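Local coordinates for protein PppA (PDB 6JKV) that binds manganese, probably removes phosphate from serine and threonine side chains as a PP2C-family phosphatase, and regulates type VI secretion in Pseudomonas aeruginosa, at residues 47-52 with 56-61; 87-92 with 130-135; 95-100 with 196-201; 144-149 with 228-233. One frame throughout, in Å; residues are numbered along the deposited sequence.

In the fold
From the N terminus, interaction 1 comes first: it closes the short hairpin of strands 46-51 and 56-63 and ends at the manganese site. Interaction 2 then ties the start of helix 89-114 to strand 132-138. Interaction 3 joins the same helix to strand 197-202, the neighbour of 132-138 in the sheet. Interactions 2 and 3 cross along the chain, and backbone bonds between their strands link them. All three belong to one five-stranded sheet and its helical cover. Interaction 4 lies in the other sheet, where it holds strand 142-147 to helix 222-229. It crosses interaction 3 in the chain and touches it through Leu-201 and Arg-145.

Interaction 1 (47-52 with 56-61); sequences ASLDAP and LWVVAD
Leu-49 meets Leu-56 and Val-58 at the apolar centre of this antiparallel beta hairpin. CD2 of Leu-49 touches CD2 of Leu-56 at 3.7 Å, and the two side chains cross at about a right angle. CB of Leu-49 lies 3.9 Å from CB of Val-58 in a hydrogen-bonded pair. Ala-47, Ala-51 and Ala-60 share this face of the sheet.

Six backbone hydrogen bonds join the strands. They come in pairs, Ala-47 with Ala-60, Leu-49 with Val-58 and Ala-51 with Leu-56. Between them, CA of Ser-48 comes within 3.2 Å of O of Val-58 in a CA-H...O contact.

On the other face Trp-57 carries the contact. CB of Pro-52 lies 3.8 Å from its CZ2, and these two side chains also cross at about a right angle. At the polar edge, OD1 of Asp-50 reaches the ring in its plane, 3.2 Å from CD1. The carboxylate is turned 36° from the ring. This OD1 also bonds to OG of Ser-31.

Asp-61 ends the segment and bridges two manganese ions. OD1 binds one, together with O of Gly-62. OD2 binds the other, together with Asp-214 and Asp-252. Helix 69-82 packs on the alanine and leucine face, strand 254-261 lies against Trp-57 and Val-59, and strand 120-129 continues the sheet beside 56-63.

Interaction 2 (87-92 with 130-135); sequences SSLPAY and GNQASC
Leu-89 points from the first turn of its helix toward strand 132-135 and lies against the backbone between Gln-132 and Ala-133. Its CG stands anti to the backbone N (chi1 179°), which carries CD2 out to the strand. CD2 is 3.5 Å from O of Gln-132 and 3.7 Å from CA of Ala-133.

Gln-132 and Ser-134 both direct their side chains at the helix, one on each side of Ala-133, whose CB points away. CB of Gln-132 comes 3.9 Å from CD2 of Leu-89. OG of Ser-134 approaches the same methyl at 3.8 Å. CD2 of Leu-89 thus lies between two side chains on one face of the strand.

No direct hydrogen bond crosses. Instead a water accepts from N of Leu-89 at 3.2 Å and, weakly, from NE2 of Gln-132 at 2.8 Å, bridging that amide to the N-terminal end of the helix. Ser-88 is the N-cap, and its OG accepts a weak bond from N of Ala-91.

Leu-89 also packs on Ala-127 and Arg-129 of strand 120-129, next to 132-138 in the sheet. Helix 89-114 thus begins over strands 120-129 and 132-138. Beyond them the outermost strand, 197-202, bonds to Ala-133 and Cys-135.

Interaction 3 (95-100 with 196-201); sequences ALRTGL and LSEAAL
Arg-97 reaches from helix 89-114 to Leu-196, just before edge strand 197-202, and Glu-198 within it. This is helix-on-sheet packing in the PP2C fold, where helices cover the outer faces of a beta sandwich.

The side chain of Arg-97 leaves CB with CG beside the backbone N (chi1 -76°) and runs extended to NE. CG passes 4.1 Å from CD1 of Leu-196. The two side chains run alongside each other, pointing opposite ways. NE of Arg-97 is 3.5 Å from OE1 of Glu-198. At the guanidinium, NH1 lies 4.1 Å from CB of Leu-196 and gives a weak bond to a water that also accepts from N of Leu-196. NH2 of Arg-97 donates to a second water, which in turn donates to O of Leu-196. Both waters lie at the guanidinium edge, in its plane. They join the arginine to both backbone polar atoms of Leu-196.

Deeper in, CD1 of Leu-100 meets CD1 of Leu-196 at 3.6 Å, with the two side chains at about a right angle.

The salt bridge is nearly straight: NH2 of Arg-97 donates to OE1 of Glu-198 over 2.7 Å at 173°, on the anti side of the carboxylate, whose plane is turned 54° from the guanidinium.

Interaction 4 (144-149 with 228-233); sequences YRLRGG and VLSHSD
The C-terminal end of helix 222-229 turns here over strand 142-147, and the strand's Leu-146 fills the contact with Leu-229 and Ser-230. CD2 of Leu-146 does most of the touching. It lies 3.6 Å from O of Leu-229, 3.9 Å from CB of Leu-229 and 3.7 Å from OG of Ser-230. CD1, the other branch, comes 4.1 Å from the same OG. A chi1 of -175° puts CG opposite the backbone N and turns the methyl groups to the helix end. The contact is van der Waals packing of a leucine methyl, with no hydrogen bond across it. OG of Ser-230 is held instead by O of Arg-226, one turn back in the helix.

Ser-230 leaves helical geometry and is the centre of an inverse gamma turn, with N of His-231 bonded to O of Leu-229 at 2.8 Å. The imidazole then folds back: ND1 of His-231 donates to O of Val-228 at 2.9 Å, from above the carbonyl plane.

In the PP2C sandwich helices 222-229 and 234-247 form an outer layer against the sheet that contains 142-147. Leu-229 also packs on Leu-210 and Leu-151, from the strands flanking 142-147, and on Val-237 of the next helix. Gly-149 follows the strand in a turn, its CA 4.4 Å from OG of Ser-230. O of Gly-149 accepts a hydrogen bond from NH1 of Arg-226.

Interaction 1 (47-52 with 56-61)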
loop_
_atom_site.group_PDB
_atom_site.type_symbol
_atom_site.label_atom_id
_atom_site.label_comp_id
_atom_site.label_asym_id
_atom_site.label_seq_id
_atom_site.Cartn_x
_atom_site.Cartn_y
_atom_site.Cartn_z
ATOM N N ALA A 47 -0.513 -8.526 0.532
ATOM C CA ALA A 47 -0.005 -8.792 -0.832
ATOM C C ALA A 47 0.675 -7.534 -1.357
ATOM O O ALA A 47 0.411 -6.432 -0.835
ATOM C CB ALA A 47 -1.125 -9.223 -1.749
ATOM N N SER A 48 1.538 -7.699 -2.346
ATOM C CA SER A 48 2.233 -6.563 -2.979
ATOM C C SER A 48 2.445 -6.864 -4.455
ATOM O O SER A 48 2.460 -8.033 -4.835
ATOM C CB SER A 48 3.523 -6.235 -2.269
ATOM O OG SER A 48 4.477 -7.264 -2.444
ATOM N N LEU A 49 2.569 -5.799 -5.242
ATOM C CA LEU A 49 2.974 -5.862 -6.658
ATOM C C LEU A 49 4.134 -4.886 -6.865
ATOM O O LEU A 49 3.964 -3.669 -6.627
ATOM C CB LEU A 49 1.795 -5.517 -7.567
ATOM C CG LEU A 49 2.179 -5.442 -9.042
ATOM C CD1 LEU A 49 2.430 -6.843 -9.582
ATOM C CD2 LEU A 49 1.132 -4.713 -9.870
ATOM N N ASP A 50 5.273 -5.415 -7.297
ATOM C CA ASP A 50 6.484 -4.623 -7.600
ATOM C C ASP A 50 6.695 -4.656 -9.116
ATOM O O ASP A 50 7.428 -5.532 -9.587
ATOM C CB ASP A 50 7.670 -5.166 -6.802
ATOM C CG ASP A 50 8.944 -4.369 -7.001
ATOM O OD1 ASP A 50 8.839 -3.148 -7.259
ATOM O OD2 ASP A 50 10.037 -4.969 -6.911
ATOM N N ALA A 51 6.046 -3.753 -9.853
ATOM C CA ALA A 51 6.084 -3.734 -11.332
ATOM C C ALA A 51 6.669 -2.405 -11.800
ATOM O O ALA A 51 5.976 -1.592 -12.416
ATOM C CB ALA A 51 4.709 -3.988 -11.912
ATOM N N PRO A 52 7.976 -2.153 -11.565
ATOM C CA PRO A 52 8.598 -0.929 -12.070
ATOM C C PRO A 52 8.633 -0.905 -13.604
ATOM O O PRO A 52 8.737 0.162 -14.147
ATOM C CB PRO A 52 10.016 -0.970 -11.481
ATOM C CG PRO A 52 10.282 -2.442 -11.253
ATOM C CD PRO A 52 8.940 -3.029 -10.873
ATOM N N LEU A 56 4.493 0.816 -11.660
ATOM C CA LEU A 56 3.384 0.491 -10.732
ATOM C C LEU A 56 3.928 -0.222 -9.503
ATOM O O LEU A 56 4.712 -1.179 -9.658
ATOM C CB LEU A 56 2.351 -0.399 -11.423
ATOM C CG LEU A 56 1.067 -0.618 -10.622
ATOM C CD1 LEU A 56 0.385 0.704 -10.318
ATOM C CD2 LEU A 56 0.119 -1.532 -11.382
ATOM N N TRP A 57 3.507 0.236 -8.329
ATOM C CA TRP A 57 3.867 -0.382 -7.030
ATOM C C TRP A 57 2.629 -0.398 -6.147
ATOM O O TRP A 57 1.983 0.645 -6.016
ATOM C CB TRP A 57 5.031 0.367 -6.387
ATOM C CG TRP A 57 6.200 0.458 -7.314
ATOM C CD1 TRP A 57 7.181 -0.471 -7.487
ATOM C CD2 TRP A 57 6.492 1.528 -8.225
ATOM N NE1 TRP A 57 8.071 -0.047 -8.437
ATOM C CE2 TRP A 57 7.678 1.183 -8.897
ATOM C CE3 TRP A 57 5.876 2.744 -8.523
ATOM C CZ2 TRP A 57 8.263 2.016 -9.850
ATOM C CZ3 TRP A 57 6.454 3.569 -9.466
ATOM C CH2 TRP A 57 7.625 3.204 -10.123
ATOM N N VAL A 58 2.315 -1.559 -5.589
ATOM C CA VAL A 58 1.038 -1.785 -4.872
ATOM C C VAL A 58 1.351 -2.527 -3.579
ATOM O O VAL A 58 2.175 -3.452 -3.608
ATOM C CB VAL A 58 0.032 -2.558 -5.745
ATOM C CG1 VAL A 58 -1.240 -2.872 -4.975
ATOM C CG2 VAL A 58 -0.291 -1.810 -7.034
ATOM N N VAL A 59 0.704 -2.115 -2.493
ATOM C CA VAL A 59 0.580 -2.917 -1.251
ATOM C C VAL A 59 -0.905 -2.999 -0.885
ATOM O O VAL A 59 -1.580 -1.963 -0.915
ATOM C CB VAL A 59 1.421 -2.321 -0.117
ATOM C CG1 VAL A 59 1.142 -3.023 1.205
ATOM C CG2 VAL A 59 2.906 -2.356 -0.449
ATOM N N ALA A 60 -1.384 -4.200 -0.560
ATOM C CA ALA A 60 -2.793 -4.458 -0.193
ATOM C C ALA A 60 -2.850 -5.285 1.092
ATOM O O ALA A 60 -2.266 -6.374 1.122
ATOM C CB ALA A 60 -3.501 -5.150 -1.334
ATOM N N ASP A 61 -3.530 -4.768 2.112
ATOM C CA ASP A 61 -3.703 -5.454 3.414
ATOM C C ASP A 61 -5.067 -6.147 3.418
ATOM O O ASP A 61 -6.087 -5.460 3.585
ATOM C CB ASP A 61 -3.562 -4.478 4.583
ATOM C CG ASP A 61 -3.636 -5.164 5.936
ATOM O OD1 ASP A 61 -4.062 -6.337 5.977
ATOM O OD2 ASP A 61 -3.285 -4.518 6.943
#

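Interaction 2 (87-92 with 130-135)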
loop_
_atom_site.group_PDB
_atom_site.type_symbol
_atom_site.label_atom_id
_atom_site.label_comp_id
_atom_site.label_asym_id
_atom_site.label_seq_id
_atom_site.Cartn_x
_atom_site.Cartn_y
_atom_site.Cartn_z
ATOM N N SER A 87 1.171 5.127 -21.624
ATOM C CA SER A 87 2.318 6.064 -21.508
ATOM C C SER A 87 1.885 7.303 -20.716
ATOM O O SER A 87 2.713 7.835 -19.958
ATOM C CB SER A 87 2.864 6.432 -22.858
ATOM O OG SER A 87 1.880 7.104 -23.621
ATOM N N SER A 88 0.631 7.736 -20.900
ATOM C CA SER A 88 0.027 8.892 -20.189
ATOM C C SER A 88 -0.359 8.479 -18.769
ATOM O O SER A 88 -1.205 7.575 -18.616
ATOM C CB SER A 88 -1.165 9.430 -20.920
ATOM O OG SER A 88 -1.971 10.223 -20.062
ATOM N N LEU A 89 0.214 9.144 -17.771
ATOM C CA LEU A 89 -0.062 8.833 -16.351
ATOM C C LEU A 89 -1.543 9.046 -16.031
ATOM O O LEU A 89 -2.144 8.184 -15.400
ATOM C CB LEU A 89 0.846 9.664 -15.442
ATOM C CG LEU A 89 0.641 9.441 -13.943
ATOM C CD1 LEU A 89 0.743 7.970 -13.562
ATOM C CD2 LEU A 89 1.646 10.243 -13.141
ATOM N N PRO A 90 -2.206 10.163 -16.400
ATOM C CA PRO A 90 -3.624 10.320 -16.059
ATOM C C PRO A 90 -4.526 9.223 -16.636
ATOM O O PRO A 90 -5.443 8.811 -15.956
ATOM C CB PRO A 90 -4.006 11.692 -16.630
ATOM C CG PRO A 90 -2.687 12.431 -16.712
ATOM C CD PRO A 90 -1.658 11.367 -17.047
ATOM N N ALA A 91 -4.264 8.778 -17.864
ATOM C CA ALA A 91 -5.041 7.688 -18.497
ATOM C C ALA A 91 -4.785 6.387 -17.738
ATOM O O ALA A 91 -5.751 5.650 -17.486
ATOM C CB ALA A 91 -4.705 7.547 -19.961
ATOM N N TYR A 92 -3.523 6.126 -17.392
ATOM C CA TYR A 92 -3.119 4.940 -16.600
ATOM C C TYR A 92 -3.886 4.945 -15.276
ATOM O O TYR A 92 -4.486 3.924 -14.927
ATOM C CB TYR A 92 -1.603 4.906 -16.403
ATOM C CG TYR A 92 -1.080 3.608 -15.843
ATOM C CD1 TYR A 92 -1.542 2.381 -16.302
ATOM C CD2 TYR A 92 -0.087 3.601 -14.880
ATOM C CE1 TYR A 92 -1.049 1.187 -15.801
ATOM C CE2 TYR A 92 0.410 2.416 -14.364
ATOM C CZ TYR A 92 -0.065 1.206 -14.831
ATOM O OH TYR A 92 0.440 0.046 -14.334
ATOM N N GLY A 130 7.939 9.383 -15.656
ATOM C CA GLY A 130 8.945 10.457 -15.632
ATOM C C GLY A 130 8.913 11.225 -14.318
ATOM O O GLY A 130 9.100 10.601 -13.242
ATOM N N ASN A 131 8.624 12.526 -14.399
ATOM C CA ASN A 131 8.676 13.474 -13.253
ATOM C C ASN A 131 7.340 13.553 -12.515
ATOM O O ASN A 131 7.253 14.353 -11.574
ATOM C CB ASN A 131 9.068 14.883 -13.704
ATOM C CG ASN A 131 10.428 14.898 -14.363
ATOM O OD1 ASN A 131 11.238 14.016 -14.109
ATOM N ND2 ASN A 131 10.687 15.865 -15.227
ATOM N N GLN A 132 6.327 12.794 -12.926
ATOM C CA GLN A 132 5.005 12.855 -12.262
ATOM C C GLN A 132 4.659 11.476 -11.717
ATOM O O GLN A 132 5.021 10.451 -12.342
ATOM C CB GLN A 132 3.909 13.382 -13.185
ATOM C CG GLN A 132 4.127 13.070 -14.654
ATOM C CD GLN A 132 3.251 13.932 -15.529
ATOM O OE1 GLN A 132 3.208 15.154 -15.363
ATOM N NE2 GLN A 132 2.531 13.295 -16.446
ATOM N N ALA A 133 3.988 11.467 -10.572
ATOM C CA ALA A 133 3.478 10.237 -9.952
ATOM C C ALA A 133 2.105 10.513 -9.358
ATOM O O ALA A 133 1.765 11.684 -9.144
ATOM C CB ALA A 133 4.450 9.718 -8.922
ATOM N N SER A 134 1.333 9.450 -9.174
ATOM C CA SER A 134 -0.001 9.482 -8.538
ATOM C C SER A 134 -0.055 8.389 -7.480
ATOM O O SER A 134 0.451 7.286 -7.737
ATOM C CB SER A 134 -1.095 9.322 -9.555
ATOM O OG SER A 134 -1.076 10.384 -10.494
ATOM N N CYS A 135 -0.642 8.701 -6.331
ATOM C CA CYS A 135 -0.958 7.722 -5.274
ATOM C C CYS A 135 -2.474 7.559 -5.221
ATOM O O CYS A 135 -3.189 8.574 -5.129
ATOM C CB CYS A 135 -0.408 8.166 -3.926
ATOM S SG CYS A 135 -0.985 7.162 -2.534
HETATM O O HOH W 1 2.485 11.317 -18.410
#

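Interaction 3 (95-100 with 196-201)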
loop_
_atom_site.group_PDB
_atom_site.type_symbol
_atom_site.label_atom_id
_atom_site.label_comp_id
_atom_site.label_asym_id
_atom_site.label_seq_id
_atom_site.Cartn_x
_atom_site.Cartn_y
_atom_site.Cartn_z
ATOM N N ALA A 95 -7.428 3.986 -15.641
ATOM C CA ALA A 95 -7.518 2.524 -15.861
ATOM C C ALA A 95 -7.359 1.792 -14.526
ATOM O O ALA A 95 -8.080 0.800 -14.319
ATOM C CB ALA A 95 -6.488 2.065 -16.868
ATOM N N LEU A 96 -6.455 2.265 -13.654
ATOM C CA LEU A 96 -6.253 1.666 -12.311
ATOM C C LEU A 96 -7.542 1.794 -11.498
ATOM O O LEU A 96 -7.951 0.788 -10.875
ATOM C CB LEU A 96 -5.087 2.348 -11.593
ATOM C CG LEU A 96 -3.711 2.165 -12.232
ATOM C CD1 LEU A 96 -2.738 3.184 -11.677
ATOM C CD2 LEU A 96 -3.185 0.755 -12.012
ATOM N N ARG A 97 -8.146 2.984 -11.507
ATOM C CA ARG A 97 -9.422 3.255 -10.795
ATOM C C ARG A 97 -10.494 2.266 -11.260
ATOM O O ARG A 97 -11.199 1.699 -10.392
ATOM C CB ARG A 97 -9.910 4.685 -11.033
ATOM C CG ARG A 97 -9.147 5.730 -10.238
ATOM C CD ARG A 97 -9.641 7.119 -10.562
ATOM N NE ARG A 97 -9.150 8.140 -9.648
ATOM C CZ ARG A 97 -9.730 8.487 -8.502
ATOM N NH1 ARG A 97 -10.831 7.874 -8.087
ATOM N NH2 ARG A 97 -9.210 9.459 -7.771
ATOM N N THR A 98 -10.611 2.062 -12.571
ATOM C CA THR A 98 -11.655 1.193 -13.164
ATOM C C THR A 98 -11.399 -0.250 -12.736
ATOM O O THR A 98 -12.376 -0.947 -12.373
ATOM C CB THR A 98 -11.712 1.310 -14.691
ATOM O OG1 THR A 98 -12.081 2.646 -15.026
ATOM C CG2 THR A 98 -12.715 0.353 -15.295
ATOM N N GLY A 99 -10.137 -0.684 -12.793
ATOM C CA GLY A 99 -9.736 -2.030 -12.357
ATOM C C GLY A 99 -10.116 -2.272 -10.910
ATOM O O GLY A 99 -10.600 -3.369 -10.597
ATOM N N LEU A 100 -9.909 -1.272 -10.054
ATOM C CA LEU A 100 -10.224 -1.383 -8.612
ATOM C C LEU A 100 -11.744 -1.432 -8.410
ATOM O O LEU A 100 -12.205 -2.232 -7.557
ATOM C CB LEU A 100 -9.566 -0.225 -7.860
ATOM C CG LEU A 100 -8.043 -0.342 -7.749
ATOM C CD1 LEU A 100 -7.459 0.862 -7.035
ATOM C CD2 LEU A 100 -7.659 -1.626 -7.033
ATOM N N LEU A 196 -11.900 5.923 -3.813
ATOM C CA LEU A 196 -10.429 5.991 -3.673
ATOM C C LEU A 196 -10.013 7.433 -3.390
ATOM O O LEU A 196 -10.565 8.354 -4.017
ATOM C CB LEU A 196 -9.761 5.493 -4.953
ATOM C CG LEU A 196 -9.829 3.989 -5.205
ATOM C CD1 LEU A 196 -9.698 3.706 -6.693
ATOM C CD2 LEU A 196 -8.739 3.256 -4.431
ATOM N N SER A 197 -9.067 7.614 -2.476
ATOM C CA SER A 197 -8.371 8.903 -2.288
ATOM C C SER A 197 -7.191 8.937 -3.252
ATOM O O SER A 197 -6.622 7.868 -3.545
ATOM C CB SER A 197 -7.971 9.109 -0.865
ATOM O OG SER A 197 -9.109 9.428 -0.076
ATOM N N GLU A 198 -6.874 10.126 -3.755
ATOM C CA GLU A 198 -5.788 10.332 -4.739
ATOM C C GLU A 198 -4.929 11.512 -4.290
ATOM O O GLU A 198 -5.476 12.508 -3.767
ATOM C CB GLU A 198 -6.367 10.577 -6.131
ATOM C CG GLU A 198 -5.309 10.594 -7.225
ATOM C CD GLU A 198 -5.852 10.884 -8.612
ATOM O OE1 GLU A 198 -7.070 10.791 -8.796
ATOM O OE2 GLU A 198 -5.048 11.227 -9.497
ATOM N N ALA A 199 -3.619 11.396 -4.482
ATOM C CA ALA A 199 -2.668 12.510 -4.299
ATOM C C ALA A 199 -1.668 12.489 -5.447
ATOM O O ALA A 199 -1.068 11.429 -5.705
ATOM C CB ALA A 199 -1.979 12.413 -2.961
ATOM N N ALA A 200 -1.515 13.628 -6.119
ATOM C CA ALA A 200 -0.518 13.817 -7.190
ATOM C C ALA A 200 0.816 14.212 -6.555
ATOM O O ALA A 200 0.812 14.913 -5.521
ATOM C CB ALA A 200 -0.978 14.857 -8.174
ATOM N N LEU A 201 1.910 13.752 -7.161
ATOM C CA LEU A 201 3.286 14.010 -6.672
ATOM C C LEU A 201 4.143 14.469 -7.844
ATOM O O LEU A 201 4.053 13.875 -8.922
ATOM C CB LEU A 201 3.862 12.735 -6.051
ATOM C CG LEU A 201 3.138 12.192 -4.819
ATOM C CD1 LEU A 201 3.571 10.758 -4.543
ATOM C CD2 LEU A 201 3.400 13.067 -3.603
HETATM O O HOH W 2 -9.922 10.585 -5.305
HETATM O O HOH W 3 -13.142 6.701 -6.146
#

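Interaction 4 (144-149 with 228-233)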
loop_
_atom_site.group_PDB
_atom_site.type_symbol
_atom_site.label_atom_id
_atom_site.label_comp_id
_atom_site.label_asym_id
_atom_site.label_seq_id
_atom_site.Cartn_x
_atom_site.Cartn_y
_atom_site.Cartn_z
ATOM N N TYR A 144 4.589 6.919 2.092
ATOM C CA TYR A 144 5.463 8.010 2.572
ATOM C C TYR A 144 6.426 8.422 1.459
ATOM O O TYR A 144 6.778 7.591 0.611
ATOM C CB TYR A 144 6.292 7.568 3.774
ATOM C CG TYR A 144 5.532 7.260 5.035
ATOM C CD1 TYR A 144 4.981 6.004 5.244
ATOM C CD2 TYR A 144 5.420 8.197 6.046
ATOM C CE1 TYR A 144 4.314 5.704 6.420
ATOM C CE2 TYR A 144 4.760 7.910 7.226
ATOM C CZ TYR A 144 4.208 6.658 7.414
ATOM O OH TYR A 144 3.570 6.352 8.584
ATOM N N ARG A 145 6.853 9.678 1.490
ATOM C CA ARG A 145 7.949 10.162 0.621
ATOM C C ARG A 145 9.109 10.623 1.498
ATOM O O ARG A 145 8.876 11.399 2.426
ATOM C CB ARG A 145 7.470 11.289 -0.289
ATOM C CG ARG A 145 8.615 12.018 -0.981
ATOM C CD ARG A 145 8.156 13.045 -1.982
ATOM N NE ARG A 145 7.426 14.117 -1.333
ATOM C CZ ARG A 145 6.780 15.081 -1.973
ATOM N NH1 ARG A 145 6.768 15.106 -3.296
ATOM N NH2 ARG A 145 6.118 15.991 -1.283
ATOM N N LEU A 146 10.313 10.137 1.202
ATOM C CA LEU A 146 11.564 10.665 1.783
ATOM C C LEU A 146 12.215 11.584 0.754
ATOM O O LEU A 146 12.555 11.114 -0.350
ATOM C CB LEU A 146 12.495 9.512 2.154
ATOM C CG LEU A 146 13.776 9.926 2.869
ATOM C CD1 LEU A 146 13.481 10.255 4.321
ATOM C CD2 LEU A 146 14.826 8.836 2.775
ATOM N N ARG A 147 12.376 12.853 1.112
ATOM C CA ARG A 147 13.043 13.865 0.271
ATOM C C ARG A 147 13.967 14.704 1.153
ATOM O O ARG A 147 13.510 15.201 2.188
ATOM C CB ARG A 147 11.997 14.734 -0.426
ATOM C CG ARG A 147 12.583 15.900 -1.208
ATOM C CD ARG A 147 11.472 16.677 -1.889
ATOM N NE ARG A 147 10.988 16.020 -3.094
ATOM C CZ ARG A 147 9.994 16.470 -3.861
ATOM N NH1 ARG A 147 9.354 17.580 -3.542
ATOM N NH2 ARG A 147 9.641 15.811 -4.948
ATOM N N GLY A 148 15.228 14.839 0.742
ATOM C CA GLY A 148 16.252 15.585 1.497
ATOM C C GLY A 148 16.391 15.088 2.926
ATOM O O GLY A 148 16.590 15.919 3.821
ATOM N N GLY A 149 16.277 13.777 3.147
ATOM C CA GLY A 149 16.372 13.180 4.491
ATOM C C GLY A 149 15.168 13.486 5.372
ATOM O O GLY A 149 15.242 13.199 6.577
ATOM N N VAL A 228 15.631 4.356 8.688
ATOM C CA VAL A 228 15.863 3.118 7.896
ATOM C C VAL A 228 15.813 3.460 6.401
ATOM O O VAL A 228 16.638 2.915 5.647
ATOM C CB VAL A 228 14.863 2.007 8.260
ATOM C CG1 VAL A 228 15.128 0.754 7.447
ATOM C CG2 VAL A 228 14.890 1.685 9.745
ATOM N N LEU A 229 14.895 4.336 5.987
ATOM C CA LEU A 229 14.724 4.705 4.559
ATOM C C LEU A 229 15.940 5.490 4.053
ATOM O O LEU A 229 16.161 5.484 2.835
ATOM C CB LEU A 229 13.449 5.533 4.384
ATOM C CG LEU A 229 12.135 4.751 4.429
ATOM C CD1 LEU A 229 10.948 5.693 4.286
ATOM C CD2 LEU A 229 12.093 3.681 3.344
ATOM N N SER A 230 16.699 6.136 4.937
ATOM C CA SER A 230 17.862 6.982 4.555
ATOM C C SER A 230 19.065 6.095 4.217
ATOM O O SER A 230 20.143 6.279 4.802
ATOM C CB SER A 230 18.179 7.988 5.619
ATOM O OG SER A 230 17.244 9.052 5.558
ATOM N N HIS A 231 18.871 5.160 3.291
ATOM C CA HIS A 231 19.934 4.289 2.737
ATOM C C HIS A 231 19.705 4.110 1.235
ATOM O O HIS A 231 18.568 4.325 0.751
ATOM C CB HIS A 231 19.997 2.962 3.502
ATOM C CG HIS A 231 20.414 3.137 4.925
ATOM N ND1 HIS A 231 19.520 3.439 5.937
ATOM C CD2 HIS A 231 21.636 3.098 5.506
ATOM C CE1 HIS A 231 20.173 3.570 7.076
ATOM N NE2 HIS A 231 21.471 3.370 6.841
ATOM N N SER A 232 20.775 3.753 0.528
ATOM C CA SER A 232 20.854 3.811 -0.952
ATOM C C SER A 232 20.107 2.635 -1.578
ATOM O O SER A 232 19.661 2.775 -2.731
ATOM C CB SER A 232 22.280 3.830 -1.410
ATOM O OG SER A 232 22.881 2.560 -1.207
ATOM N N ASP A 233 19.998 1.514 -0.864
ATOM C CA ASP A 233 19.575 0.231 -1.467
ATOM C C ASP A 233 18.172 -0.150 -1.002
ATOM O O ASP A 233 17.988 -0.559 0.144
ATOM C CB ASP A 233 20.590 -0.855 -1.132
ATOM C CG ASP A 233 20.123 -2.189 -1.651
ATOM O OD1 ASP A 233 19.625 -2.214 -2.790
ATOM O OD2 ASP A 233 20.210 -3.165 -0.884
#